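Local structure of ectoine dioxygenase (Sphingopyxis alaskensis, 4MHR) at residues Lys141-Arg147 with Ser255-Pro261; Leu175-Pro181 with Thr238-Gly242. The protein catalyses the iron- and 2-oxoglutarate-dependent hydroxylation of L-ectoine to 5-hydroxyectoine, a compatible solute that helps cells survive osmotic stress. One frame throughout, in Å; residues are numbered along the deposited sequence.

Interaction 1. Residues Lys141-Arg147 with Ser255-Pro261; sequences KPGFKGR and SNGNITP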
loop_
_atom_site.group_PDB
_atom_site.type_symbol
_atom_site.label_atom_id
_atom_site.label_comp_id
_atom_site.label_asym_id
_atom_site.label_seq_id
_atom_site.Cartn_x
_atom_site.Cartn_y
_atom_site.Cartn_z
ATOM N N LYS A 141 14.918 -2.882 0.988
ATOM C CA LYS A 141 15.472 -2.924 -0.382
ATOM C C LYS A 141 16.902 -2.409 -0.179
ATOM O O LYS A 141 17.088 -1.211 0.149
ATOM C CB LYS A 141 14.685 -1.998 -1.307
ATOM C CG LYS A 141 15.379 -1.563 -2.605
ATOM C CD LYS A 141 14.770 -0.288 -3.195
ATOM C CE LYS A 141 14.714 -0.330 -4.711
ATOM N NZ LYS A 141 13.545 0.457 -5.213
ATOM N N PRO A 142 17.887 -3.305 -0.274
ATOM C CA PRO A 142 19.252 -2.857 0.008
ATOM C C PRO A 142 19.793 -1.851 -0.999
ATOM O O PRO A 142 19.333 -1.762 -2.118
ATOM C CB PRO A 142 20.071 -4.140 -0.137
ATOM C CG PRO A 142 19.311 -4.911 -1.187
ATOM C CD PRO A 142 17.878 -4.689 -0.800
ATOM N N GLY A 143 20.819 -1.162 -0.571
ATOM C CA GLY A 143 21.651 -0.387 -1.463
ATOM C C GLY A 143 22.366 -1.277 -2.446
ATOM O O GLY A 143 22.429 -2.500 -2.246
ATOM N N PHE A 144 22.868 -0.653 -3.515
ATOM C CA PHE A 144 23.784 -1.248 -4.524
ATOM C C PHE A 144 23.162 -2.242 -5.456
ATOM O O PHE A 144 23.368 -2.174 -6.694
ATOM C CB PHE A 144 24.989 -1.894 -3.881
ATOM C CG PHE A 144 25.758 -0.993 -3.028
ATOM C CD1 PHE A 144 26.583 -0.008 -3.606
ATOM C CD2 PHE A 144 25.766 -1.170 -1.659
ATOM C CE1 PHE A 144 27.339 0.814 -2.791
ATOM C CE2 PHE A 144 26.512 -0.327 -0.853
ATOM C CZ PHE A 144 27.318 0.639 -1.416
ATOM N N LYS A 145 22.420 -3.180 -4.898
ATOM C CA LYS A 145 21.719 -4.140 -5.785
ATOM C C LYS A 145 20.185 -4.172 -5.624
ATOM O O LYS A 145 19.515 -5.193 -5.961
ATOM C CB LYS A 145 22.341 -5.546 -5.630
ATOM C CG LYS A 145 23.620 -5.729 -6.483
ATOM C CD LYS A 145 24.896 -5.406 -5.677
ATOM C CE LYS A 145 26.193 -5.081 -6.472
ATOM N NZ LYS A 145 27.310 -4.662 -5.525
ATOM N N GLY A 146 19.637 -3.052 -5.132
ATOM C CA GLY A 146 18.188 -2.822 -5.165
ATOM C C GLY A 146 17.499 -3.090 -6.500
ATOM O O GLY A 146 17.771 -2.450 -7.546
ATOM N N ARG A 147 16.483 -3.940 -6.452
ATOM C CA ARG A 147 15.704 -4.294 -7.645
ATOM C C ARG A 147 14.500 -3.363 -7.880
ATOM O O ARG A 147 13.967 -2.702 -6.943
ATOM C CB ARG A 147 15.165 -5.703 -7.459
ATOM C CG ARG A 147 16.215 -6.758 -7.129
ATOM C CD ARG A 147 17.006 -7.124 -8.364
ATOM N NE ARG A 147 16.138 -7.180 -9.540
ATOM C CZ ARG A 147 16.568 -7.357 -10.786
ATOM N NH1 ARG A 147 17.859 -7.551 -11.043
ATOM N NH2 ARG A 147 15.680 -7.373 -11.775
ATOM N N SER A 255 8.604 1.102 -8.903
ATOM C CA SER A 255 9.867 1.786 -8.570
ATOM C C SER A 255 10.984 1.297 -9.417
ATOM O O SER A 255 10.958 0.114 -9.912
ATOM C CB SER A 255 10.224 1.649 -7.075
ATOM O OG SER A 255 10.257 0.296 -6.729
ATOM N N ASN A 256 11.943 2.217 -9.680
ATOM C CA ASN A 256 13.203 1.814 -10.334
ATOM C C ASN A 256 14.043 1.075 -9.335
ATOM O O ASN A 256 13.756 1.050 -8.106
ATOM C CB ASN A 256 13.978 3.002 -10.869
ATOM C CG ASN A 256 13.304 3.655 -12.063
ATOM O OD1 ASN A 256 13.031 4.866 -12.081
ATOM N ND2 ASN A 256 13.014 2.868 -13.053
ATOM N N GLY A 257 15.107 0.426 -9.807
ATOM C CA GLY A 257 16.018 -0.182 -8.864
ATOM C C GLY A 257 16.892 0.851 -8.129
ATOM O O GLY A 257 16.684 2.024 -8.232
ATOM N N ASN A 258 17.887 0.382 -7.373
ATOM C CA ASN A 258 18.683 1.257 -6.520
ATOM C C ASN A 258 20.142 0.759 -6.508
ATOM O O ASN A 258 20.479 -0.289 -5.901
ATOM C CB ASN A 258 18.078 1.295 -5.102
ATOM C CG ASN A 258 18.898 2.104 -4.128
ATOM O OD1 ASN A 258 19.536 3.099 -4.515
ATOM N ND2 ASN A 258 18.886 1.698 -2.844
ATOM N N ILE A 259 21.007 1.499 -7.196
ATOM C CA ILE A 259 22.452 1.251 -7.168
ATOM C C ILE A 259 23.085 2.108 -6.105
ATOM O O ILE A 259 24.248 1.924 -5.807
ATOM C CB ILE A 259 23.131 1.471 -8.548
ATOM C CG1 ILE A 259 23.068 2.950 -9.040
ATOM C CG2 ILE A 259 22.543 0.512 -9.585
ATOM C CD1 ILE A 259 24.204 3.326 -9.999
ATOM N N THR A 260 22.332 3.034 -5.513
ATOM C CA THR A 260 22.932 3.827 -4.440
ATOM C C THR A 260 23.281 3.036 -3.210
ATOM O O THR A 260 22.702 1.964 -2.957
ATOM C CB THR A 260 22.130 5.056 -3.992
ATOM O OG1 THR A 260 21.125 4.722 -3.035
ATOM C CG2 THR A 260 21.510 5.824 -5.229
ATOM N N PRO A 261 24.233 3.559 -2.430
ATOM C CA PRO A 261 24.493 2.902 -1.166
ATOM C C PRO A 261 23.342 3.047 -0.169
ATOM O O PRO A 261 23.433 2.541 0.894
ATOM C CB PRO A 261 25.721 3.667 -0.618
ATOM C CG PRO A 261 26.370 4.263 -1.855
ATOM C CD PRO A 261 25.141 4.700 -2.635
#

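Interaction 2. Residues Leu175-Pro181 with Thr238-Gly242; sequences LLAENTP and TGKPG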
loop_
_atom_site.group_PDB
_atom_site.type_symbol
_atom_site.label_atom_id
_atom_site.label_comp_id
_atom_site.label_asym_id
_atom_site.label_seq_id
_atom_site.Cartn_x
_atom_site.Cartn_y
_atom_site.Cartn_z
ATOM N N LEU A 175 7.570 5.505 5.838
ATOM C CA LEU A 175 9.007 5.446 5.487
ATOM C C LEU A 175 9.882 5.298 6.744
ATOM O O LEU A 175 9.669 5.966 7.738
ATOM C CB LEU A 175 9.459 6.659 4.709
ATOM C CG LEU A 175 8.639 7.013 3.487
ATOM C CD1 LEU A 175 9.332 8.197 2.827
ATOM C CD2 LEU A 175 8.484 5.867 2.518
ATOM N N LEU A 176 10.766 4.318 6.722
ATOM C CA LEU A 176 11.654 4.019 7.874
ATOM C C LEU A 176 13.104 4.300 7.559
ATOM O O LEU A 176 13.928 4.343 8.442
ATOM C CB LEU A 176 11.515 2.590 8.300
ATOM C CG LEU A 176 10.111 2.185 8.806
ATOM C CD1 LEU A 176 10.006 0.693 8.948
ATOM C CD2 LEU A 176 9.824 2.817 10.128
ATOM N N ALA A 177 13.395 4.523 6.294
ATOM C CA ALA A 177 14.673 5.013 5.830
ATOM C C ALA A 177 14.267 6.063 4.843
ATOM O O ALA A 177 13.245 5.861 4.098
ATOM C CB ALA A 177 15.419 3.927 5.107
ATOM N N GLU A 178 15.061 7.127 4.799
ATOM C CA GLU A 178 14.830 8.252 3.871
ATOM C C GLU A 178 14.683 7.790 2.432
ATOM O O GLU A 178 15.519 7.005 1.937
ATOM C CB GLU A 178 15.988 9.284 3.890
ATOM C CG GLU A 178 16.037 10.241 2.669
ATOM C CD GLU A 178 15.508 11.650 2.911
ATOM O OE1 GLU A 178 15.657 12.143 4.043
ATOM O OE2 GLU A 178 14.944 12.279 1.965
ATOM N N ASN A 179 13.653 8.326 1.775
ATOM C CA ASN A 179 13.559 8.281 0.314
ATOM C C ASN A 179 13.956 9.568 -0.348
ATOM O O ASN A 179 13.364 10.621 -0.001
ATOM C CB ASN A 179 12.150 7.888 -0.123
ATOM C CG ASN A 179 12.021 6.369 -0.226
ATOM O OD1 ASN A 179 12.977 5.678 -0.586
ATOM N ND2 ASN A 179 10.894 5.865 0.072
ATOM N N THR A 180 14.934 9.458 -1.281
ATOM C CA THR A 180 15.461 10.575 -2.017
ATOM C C THR A 180 15.054 10.383 -3.445
ATOM O O THR A 180 14.417 9.379 -3.824
ATOM C CB THR A 180 16.987 10.713 -1.931
ATOM O OG1 THR A 180 17.610 9.849 -2.888
ATOM C CG2 THR A 180 17.493 10.376 -0.525
ATOM N N PRO A 181 15.412 11.340 -4.270
ATOM C CA PRO A 181 15.072 11.101 -5.654
ATOM C C PRO A 181 15.899 9.909 -6.261
ATOM O O PRO A 181 15.495 9.369 -7.283
ATOM C CB PRO A 181 15.356 12.451 -6.310
ATOM C CG PRO A 181 15.324 13.423 -5.167
ATOM C CD PRO A 181 15.926 12.699 -4.037
ATOM N N THR A 238 8.786 11.769 -1.845
ATOM C CA THR A 238 10.010 11.527 -1.085
ATOM C C THR A 238 9.728 12.001 0.315
ATOM O O THR A 238 8.676 12.587 0.580
ATOM C CB THR A 238 11.273 12.220 -1.674
ATOM O OG1 THR A 238 10.999 13.584 -1.942
ATOM C CG2 THR A 238 11.700 11.559 -3.016
ATOM N N GLY A 239 10.620 11.664 1.234
ATOM C CA GLY A 239 10.502 12.167 2.565
ATOM C C GLY A 239 11.433 11.513 3.537
ATOM O O GLY A 239 12.041 10.509 3.247
ATOM N N LYS A 240 11.514 12.106 4.713
ATOM C CA LYS A 240 12.344 11.537 5.788
ATOM C C LYS A 240 11.577 10.426 6.498
ATOM O O LYS A 240 10.335 10.306 6.364
ATOM C CB LYS A 240 12.745 12.634 6.782
ATOM C CG LYS A 240 11.569 13.364 7.400
ATOM C CD LYS A 240 12.031 14.353 8.457
ATOM C CE LYS A 240 10.874 14.808 9.329
ATOM N NZ LYS A 240 9.944 15.669 8.557
ATOM N N PRO A 241 12.304 9.604 7.237
ATOM C CA PRO A 241 11.658 8.561 7.973
ATOM C C PRO A 241 10.483 9.094 8.814
ATOM O O PRO A 241 10.544 10.197 9.385
ATOM C CB PRO A 241 12.791 8.044 8.867
ATOM C CG PRO A 241 14.028 8.292 8.080
ATOM C CD PRO A 241 13.777 9.599 7.451
ATOM N N GLY A 242 9.386 8.333 8.844
ATOM C CA GLY A 242 8.180 8.773 9.555
ATOM C C GLY A 242 7.119 9.395 8.636
ATOM O O GLY A 242 5.950 9.387 8.969
#

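Interaction 1. Residues Lys141-Arg147 with Ser255-Pro261
Phe144 lays one face of its ring over Pro261, crossing the proline at about a right angle, where the loop after strand 131-141 pairs with the loop after strand 253-255 at the surface of the cupin fold. The CA of Pro261 stands 3.9 Å from the centroid of the Phe144 ring, 20° off the ring normal, a CH-pi contact, while CZ of Phe144 comes to 3.5 Å from CB of Pro261. The ring reaches the proline although its CB points away, because CG is set anti to the carbonyl carbon (chi1 -56°). The backbone N of Phe144 is also hydrogen-bonded to O of Thr260, at 2.7 Å.

Asn258 fills the middle of the contact. Its backbone N is bonded to O of Gly146 at 2.8 Å, and these two residues form a single antiparallel bridge. Its CB points toward 141-147 and packs against CE of Lys141 at 3.8 Å, and its amide is held at both ends: OD1 takes the hydroxyl of Thr260 in the carbonyl plane, on a lone pair, and a weak bond from N of the same residue, whereas ND2 is bonded to O of Phe262.

Lys141, a 2-oxoglutarate-binding residue, sends its aliphatic chain past CB of Asn258. With CG anti to the backbone N (chi1 160°) and bends further out, its NZ arrives almost in line with the C=O of Asn256, 3.0 Å from that oxygen. The carbonyl of Gly184 is a second acceptor for NZ.

The chemistry thus grades from an exposed aromatic-proline cover to a buried amide and a lysine gripped by two main-chain carbonyls. In this apo structure those carbonyls probably fix the position of NZ, in a residue that binds 2-oxoglutarate.

Interaction 2. Residues Leu175-Pro181 with Thr238-Gly242
Leu175 and Gly242 join the end of one strand to the approach of its neighbour in the large antiparallel sheet of the cupin fold, where strands 169-175 and 244-248 lie side by side. Three main-chain hydrogen bonds cross between the loops. N of Gly242 gives a short, nearly straight bond to O of Leu175, 2.6 Å with 169° at the hydrogen. Farther along, Asn179 and Gly239 form an antiparallel hydrogen-bonded pair: N of Asn179 meets O of Gly239 at 3.1 Å, and N of Gly239 returns to O of Asn179 at 3.2 Å.

Van der Waals contacts of side-chain carbons with the main chain make up much of the rest. Between the two bonded points the ring of Pro241 is set against the backbone of Ala177 and Glu178, its CG lying 3.6 Å from N of Glu178, while Val66 and Gln70 of helix 63-78 touch the proline as well. Leu175 turns CD1 onto the carbonyl of Gly239. At the far end Thr238 rests its methyl CG2 near the carbonyl oxygens of both Asn179 and Thr180.

Several polar groups find their partners outside the two loops. Lys240 makes a salt bridge with Asp59, and OD1 of Asn179 accepts a bond from NE of Arg264, which links this loop to strand 264-273. The loop is further braced by Asn183, whose amide bonds to N of Thr180 and O of Glu178.

The side chain of Glu178 lies over Gly239 and Lys240. CG sits anti to the backbone N (chi1 162°), and a bend at chi2 of 102° carries the carboxylate across the Gly239-Lys240 backbone, so that OE1 of Glu178 ends 3.8 Å from CA of Lys240.

In the fold
From the N terminus, strand 131-141 runs into 141-147, which pairs with 255-261, over a hundred residues later, so that interaction 1 closes a long loop. Within that span, interaction 2 closes a shorter one, joining 175-181 to 238-242; the two are therefore nested and do not cross. Interaction 1 ties the exits of strands 131-141 and 253-255, and so the large and small sheets, with Ser255 at its end about 7 Å, side chain to side chain, from the iron ligand His253. Interaction 2 fastens neighbouring strands 169-175 and 244-248 of the large sheet. Although the contacts do not touch, they share Arg264 as a neighbour, which also pairs with the backbone of Lys141.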